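Cellulase CEL9M (Clostridium cellulolyticum, PDB 1IA6) probably hydrolyses internal beta-1,4-glucosidic linkages in cellulose and related beta-glucans, as a family 9 glycoside hydrolase that carries zinc and calcium ions. Local coordinates at residues H126-P132 with H363-N368; Y117-N123 with G198-F203. All coordinates share one frame; numbering follows the deposited sequence.

Contact 1 (H126-P132 with H363-N368)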
loop_
_atom_site.group_PDB
_atom_site.type_symbol
_atom_site.label_atom_id
_atom_site.label_comp_id
_atom_site.label_asym_id
_atom_site.label_seq_id
_atom_site.Cartn_x
_atom_site.Cartn_y
_atom_site.Cartn_z
ATOM N N HIS A 126 -9.835 17.276 -7.042
ATOM C CA HIS A 126 -8.566 17.878 -7.421
ATOM C C HIS A 126 -8.616 19.368 -7.740
ATOM O O HIS A 126 -7.571 20.008 -7.851
ATOM C CB HIS A 126 -7.963 17.094 -8.586
ATOM C CG HIS A 126 -7.580 15.694 -8.221
ATOM N ND1 HIS A 126 -7.086 14.791 -9.138
ATOM C CD2 HIS A 126 -7.606 15.048 -7.032
ATOM C CE1 HIS A 126 -6.822 13.648 -8.526
ATOM N NE2 HIS A 126 -7.128 13.778 -7.247
ATOM N N THR A 127 -9.815 19.928 -7.882
ATOM C CA THR A 127 -9.936 21.359 -8.157
ATOM C C THR A 127 -9.861 22.127 -6.842
ATOM O O THR A 127 -9.770 23.356 -6.830
ATOM C CB THR A 127 -11.271 21.713 -8.846
ATOM O OG1 THR A 127 -12.363 21.372 -7.982
ATOM C CG2 THR A 127 -11.409 20.968 -10.164
ATOM N N TYR A 128 -9.897 21.392 -5.736
ATOM C CA TYR A 128 -9.840 21.985 -4.405
ATOM C C TYR A 128 -8.434 21.888 -3.822
ATOM O O TYR A 128 -7.770 20.864 -3.957
ATOM C CB TYR A 128 -10.817 21.258 -3.470
ATOM C CG TYR A 128 -10.710 21.651 -2.007
ATOM C CD1 TYR A 128 -11.280 22.834 -1.534
ATOM C CD2 TYR A 128 -10.028 20.839 -1.098
ATOM C CE1 TYR A 128 -11.176 23.199 -0.188
ATOM C CE2 TYR A 128 -9.916 21.195 0.246
ATOM C CZ TYR A 128 -10.492 22.376 0.694
ATOM O OH TYR A 128 -10.376 22.730 2.017
ATOM N N TRP A 129 -7.978 22.964 -3.190
ATOM C CA TRP A 129 -6.674 22.958 -2.544
ATOM C C TRP A 129 -6.796 23.683 -1.215
ATOM O O TRP A 129 -6.925 24.905 -1.161
ATOM C CB TRP A 129 -5.593 23.615 -3.408
ATOM C CG TRP A 129 -4.216 23.407 -2.827
ATOM C CD1 TRP A 129 -3.636 24.120 -1.816
ATOM C CD2 TRP A 129 -3.296 22.353 -3.153
ATOM N NE1 TRP A 129 -2.415 23.574 -1.488
ATOM C CE2 TRP A 129 -2.182 22.489 -2.293
ATOM C CE3 TRP A 129 -3.307 21.305 -4.085
ATOM C CZ2 TRP A 129 -1.088 21.617 -2.337
ATOM C CZ3 TRP A 129 -2.217 20.437 -4.129
ATOM C CH2 TRP A 129 -1.123 20.602 -3.258
ATOM N N GLY A 130 -6.771 22.899 -0.145
ATOM C CA GLY A 130 -6.891 23.423 1.200
ATOM C C GLY A 130 -6.915 22.236 2.142
ATOM O O GLY A 130 -6.791 21.094 1.693
ATOM N N ALA A 131 -7.076 22.491 3.435
ATOM C CA ALA A 131 -7.104 21.418 4.423
ATOM C C ALA A 131 -8.338 20.536 4.257
ATOM O O ALA A 131 -9.421 21.020 3.937
ATOM C CB ALA A 131 -7.073 22.004 5.831
ATOM N N PRO A 132 -8.183 19.218 4.464
ATOM C CA PRO A 132 -9.338 18.330 4.321
ATOM C C PRO A 132 -10.428 18.666 5.334
ATOM O O PRO A 132 -11.608 18.442 5.082
ATOM C CB PRO A 132 -8.739 16.939 4.539
ATOM C CG PRO A 132 -7.552 17.203 5.427
ATOM C CD PRO A 132 -6.969 18.459 4.809
ATOM N N HIS A 363 3.672 16.986 -2.651
ATOM C CA HIS A 363 2.373 17.246 -3.261
ATOM C C HIS A 363 1.327 16.663 -2.314
ATOM O O HIS A 363 0.810 15.569 -2.531
ATOM C CB HIS A 363 2.289 16.569 -4.630
ATOM C CG HIS A 363 1.044 16.899 -5.388
ATOM N ND1 HIS A 363 0.669 18.195 -5.671
ATOM C CD2 HIS A 363 0.087 16.104 -5.923
ATOM C CE1 HIS A 363 -0.468 18.184 -6.345
ATOM N NE2 HIS A 363 -0.842 16.928 -6.511
ATOM N N HIS A 364 1.029 17.406 -1.254
ATOM C CA HIS A 364 0.084 16.959 -0.236
ATOM C C HIS A 364 -0.657 18.180 0.308
ATOM O O HIS A 364 -0.055 19.080 0.892
ATOM C CB HIS A 364 0.871 16.239 0.867
ATOM C CG HIS A 364 0.021 15.512 1.865
ATOM N ND1 HIS A 364 -0.546 16.134 2.956
ATOM C CD2 HIS A 364 -0.322 14.205 1.957
ATOM C CE1 HIS A 364 -1.199 15.242 3.680
ATOM N NE2 HIS A 364 -1.078 14.063 3.096
ATOM N N ARG A 365 -1.970 18.209 0.112
ATOM C CA ARG A 365 -2.773 19.344 0.550
ATOM C C ARG A 365 -2.699 19.673 2.040
ATOM O O ARG A 365 -2.437 20.819 2.407
ATOM C CB ARG A 365 -4.230 19.143 0.118
ATOM C CG ARG A 365 -4.414 19.277 -1.390
ATOM C CD ARG A 365 -5.788 18.825 -1.854
ATOM N NE ARG A 365 -5.975 19.070 -3.283
ATOM C CZ ARG A 365 -5.361 18.407 -4.258
ATOM N NH1 ARG A 365 -4.502 17.433 -3.980
ATOM N NH2 ARG A 365 -5.603 18.724 -5.523
ATOM N N ALA A 366 -2.924 18.686 2.898
ATOM C CA ALA A 366 -2.884 18.933 4.338
ATOM C C ALA A 366 -1.516 19.431 4.810
ATOM O O ALA A 366 -1.430 20.428 5.532
ATOM C CB ALA A 366 -3.276 17.667 5.099
ATOM N N ALA A 367 -0.450 18.745 4.405
ATOM C CA ALA A 367 0.902 19.140 4.804
ATOM C C ALA A 367 1.285 20.517 4.260
ATOM O O ALA A 367 1.930 21.303 4.951
ATOM C CB ALA A 367 1.920 18.093 4.338
ATOM N N ASN A 368 0.891 20.805 3.024
ATOM C CA ASN A 368 1.208 22.095 2.414
ATOM C C ASN A 368 0.701 23.227 3.312
ATOM O O ASN A 368 1.429 24.183 3.592
ATOM C CB ASN A 368 0.589 22.180 1.019
ATOM C CG ASN A 368 0.888 23.494 0.331
ATOM O OD1 ASN A 368 0.052 24.390 0.299
ATOM N ND2 ASN A 368 2.092 23.616 -0.215
#

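Contact 2 (Y117-N123 with G198-F203)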
loop_
_atom_site.group_PDB
_atom_site.type_symbol
_atom_site.label_atom_id
_atom_site.label_comp_id
_atom_site.label_asym_id
_atom_site.label_seq_id
_atom_site.Cartn_x
_atom_site.Cartn_y
_atom_site.Cartn_z
ATOM N N TYR A 117 -16.824 1.033 -2.545
ATOM C CA TYR A 117 -15.371 1.151 -2.614
ATOM C C TYR A 117 -14.756 2.467 -3.072
ATOM O O TYR A 117 -13.541 2.556 -3.233
ATOM C CB TYR A 117 -14.797 -0.018 -3.424
ATOM C CG TYR A 117 -15.214 -0.095 -4.875
ATOM C CD1 TYR A 117 -14.633 0.733 -5.834
ATOM C CD2 TYR A 117 -16.142 -1.050 -5.303
ATOM C CE1 TYR A 117 -14.957 0.605 -7.189
ATOM C CE2 TYR A 117 -16.473 -1.185 -6.646
ATOM C CZ TYR A 117 -15.875 -0.358 -7.585
ATOM O OH TYR A 117 -16.179 -0.511 -8.916
ATOM N N GLN A 118 -15.574 3.488 -3.295
ATOM C CA GLN A 118 -15.018 4.787 -3.645
ATOM C C GLN A 118 -15.894 5.903 -3.125
ATOM O O GLN A 118 -17.092 5.953 -3.401
ATOM C CB GLN A 118 -14.808 4.982 -5.154
ATOM C CG GLN A 118 -14.060 6.312 -5.415
ATOM C CD GLN A 118 -13.655 6.551 -6.859
ATOM O OE1 GLN A 118 -13.173 5.650 -7.545
ATOM N NE2 GLN A 118 -13.830 7.787 -7.321
ATOM N N VAL A 119 -15.286 6.782 -2.339
ATOM C CA VAL A 119 -15.978 7.933 -1.785
ATOM C C VAL A 119 -15.246 9.147 -2.328
ATOM O O VAL A 119 -14.039 9.294 -2.118
ATOM C CB VAL A 119 -15.921 7.939 -0.250
ATOM C CG1 VAL A 119 -16.473 9.257 0.295
ATOM C CG2 VAL A 119 -16.725 6.767 0.290
ATOM N N GLY A 120 -15.982 10.001 -3.032
ATOM C CA GLY A 120 -15.397 11.188 -3.628
ATOM C C GLY A 120 -15.279 11.015 -5.132
ATOM O O GLY A 120 -15.308 9.895 -5.646
ATOM N N GLU A 121 -15.155 12.126 -5.848
ATOM C CA GLU A 121 -15.024 12.088 -7.300
ATOM C C GLU A 121 -13.699 12.784 -7.608
ATOM O O GLU A 121 -13.524 13.963 -7.299
ATOM C CB GLU A 121 -16.208 12.818 -7.948
ATOM C CG GLU A 121 -16.327 12.632 -9.452
ATOM C CD GLU A 121 -15.302 13.431 -10.224
ATOM O OE1 GLU A 121 -15.319 14.675 -10.123
ATOM O OE2 GLU A 121 -14.478 12.820 -10.931
ATOM N N GLY A 122 -12.771 12.034 -8.196
ATOM C CA GLY A 122 -11.443 12.545 -8.497
ATOM C C GLY A 122 -11.277 13.896 -9.169
ATOM O O GLY A 122 -10.482 14.725 -8.719
ATOM N N ASN A 123 -12.000 14.125 -10.258
ATOM C CA ASN A 123 -11.881 15.386 -10.980
ATOM C C ASN A 123 -12.221 16.601 -10.130
ATOM O O ASN A 123 -11.460 17.568 -10.090
ATOM C CB ASN A 123 -12.761 15.352 -12.227
ATOM C CG ASN A 123 -12.353 14.257 -13.184
ATOM O OD1 ASN A 123 -11.228 14.252 -13.684
ATOM N ND2 ASN A 123 -13.258 13.315 -13.439
ATOM N N GLY A 198 -12.690 -3.631 -11.000
ATOM C CA GLY A 198 -13.517 -2.562 -10.468
ATOM C C GLY A 198 -13.226 -1.238 -11.151
ATOM O O GLY A 198 -12.337 -1.156 -12.000
ATOM N N ASN A 199 -13.969 -0.200 -10.780
ATOM C CA ASN A 199 -13.801 1.124 -11.372
ATOM C C ASN A 199 -12.914 2.032 -10.522
ATOM O O ASN A 199 -13.028 2.056 -9.299
ATOM C CB ASN A 199 -15.166 1.799 -11.552
ATOM C CG ASN A 199 -16.095 1.016 -12.466
ATOM O OD1 ASN A 199 -15.794 0.806 -13.640
ATOM N ND2 ASN A 199 -17.232 0.583 -11.927
ATOM N N GLY A 200 -12.041 2.784 -11.183
ATOM C CA GLY A 200 -11.163 3.704 -10.482
ATOM C C GLY A 200 -11.014 4.988 -11.277
ATOM O O GLY A 200 -10.033 5.722 -11.123
ATOM N N GLN A 201 -12.007 5.266 -12.117
ATOM C CA GLN A 201 -11.989 6.443 -12.974
ATOM C C GLN A 201 -10.714 6.378 -13.810
ATOM O O GLN A 201 -10.214 5.289 -14.082
ATOM C CB GLN A 201 -12.035 7.724 -12.133
ATOM C CG GLN A 201 -13.307 7.847 -11.287
ATOM C CD GLN A 201 -13.494 9.236 -10.697
ATOM O OE1 GLN A 201 -12.994 9.543 -9.613
ATOM N NE2 GLN A 201 -14.209 10.091 -11.422
ATOM N N SER A 202 -10.177 7.520 -14.221
ATOM C CA SER A 202 -8.959 7.501 -15.026
ATOM C C SER A 202 -7.720 7.514 -14.137
ATOM O O SER A 202 -6.591 7.443 -14.623
ATOM C CB SER A 202 -8.930 8.707 -15.970
ATOM O OG SER A 202 -8.896 9.921 -15.240
ATOM N N PHE A 203 -7.941 7.588 -12.830
ATOM C CA PHE A 203 -6.852 7.651 -11.862
ATOM C C PHE A 203 -6.253 6.291 -11.555
ATOM O O PHE A 203 -5.034 6.148 -11.456
ATOM C CB PHE A 203 -7.361 8.315 -10.585
ATOM C CG PHE A 203 -7.948 9.673 -10.824
ATOM C CD1 PHE A 203 -7.126 10.754 -11.126
ATOM C CD2 PHE A 203 -9.324 9.861 -10.816
ATOM C CE1 PHE A 203 -7.668 12.000 -11.425
ATOM C CE2 PHE A 203 -9.874 11.105 -11.114
ATOM C CZ PHE A 203 -9.043 12.175 -11.419
HETATM O O HOH W 1 -12.198 3.211 -6.937
HETATM O O HOH W 2 -11.687 10.564 -14.502
#

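Contact 1 (H126-P132 with H363-N368)
With CG anti to the backbone N (chi1 -171°), W129 brings its indole up against 363-368, while R365 sends its side chain out from the first residue of the short helix 365-368, its CG opposite the carbonyl carbon (chi1 -70°) and the chain straight from there to NE. The two cross, and the arginine lies over one face of the indole: R365 CG sits 3.6 Å from the centroid of the six-membered ring of W129, a CH-pi contact. Farther along, W129 CE3 lies over the centre of the guanidinium at 3.6 Å from R365 CZ, with the two planes tilted 45° apart. The guanidinium edge reaches the loop backbone. R365 NE gives a short, nearly straight bond of 2.6 Å to Y128 O, in the plane of both groups; R365 NH2 adds a weak one to H126 O, and NH1 binds G58 O, so the group is fixed in rotation. At the indole edge, W129 NE1 donates to N368 OD1 at 3.2 Å, meeting it from above the amide plane, and N368 OD1 also accepts from Y370 N. H363 CE1 comes to 3.6 Å from W129 CZ3. At the other end of the loop segment, P132 CD packs on A366 CB. H364 caps the helix, its ND1 accepting from A367 N. This buried loop-to-helix junction belongs to the loops at one end of the alpha/alpha barrel of family 9 cellulases, beside the zinc-binding H55 and the predicted catalytic E410.

Contact 2 (Y117-N123 with G198-F203)
A polar, partly buried contact joins segment 198-203, part of the loop between helices 174-193 and 210-224, to the end of strand 115-119 and the start of helix 122-125. The strand is the middle one of the small antiparallel sheet that accompanies the helical barrel of this family 9 enzyme. Q201 carries the contact. Its chain, extended beyond CG, brings the amide between Q118 and the N-terminus of the helix. Q201 OE1 accepts twice: from G122 N at 2.9 Å, in the carbonyl plane and on a lone pair, and from Q118 NE2 at 3.0 Å, which stands above that plane. Q118 NE2 also donates almost straight to G120 O; both partners lie near its amide plane, which fixes the rotation of the amide. On the other atom, Q201 NE2 binds E121 OE2 at 2.8 Å along the anti lone pair, the amide and carboxylate planes standing 82° apart. E121 is the N-cap, and its OE2 takes N123 N as well, from above the carboxylate plane; one carboxylate oxygen thus links the helix start to the loop. Next to this, G122 CA lies 3.4 Å from F203 CE2. At the far end a water donates to both Q118 OE1 and N199 O. There Y117, its CG set between the backbone N and the carbonyl carbon (chi1 63°), extends its hydroxyl to the loop, and N199 N donates to Y117 OH at 2.9 Å and 172°.

Contacts 1 and 2 sit next to each other, their centres 18 Å apart, and are joined by helix 122-125: contact 2 holds its start, and 126-132 of contact 1 follows its end. They meet directly where H126 CE1 packs 3.4 Å from F203 CE1, their ring planes at about 75°; H126 NE2 is bonded to D59 as well. Along the chain the segments alternate, so the segments 198-203 and 363-368 both come back to one continuous stretch, 117-132. H363 lies about 4 Å, side chain to side chain, from E410, a predicted active-site residue, and F203 about 9 Å. The zinc ion is about 5 Å from the P132 side chain but about 13 Å from that of Q118.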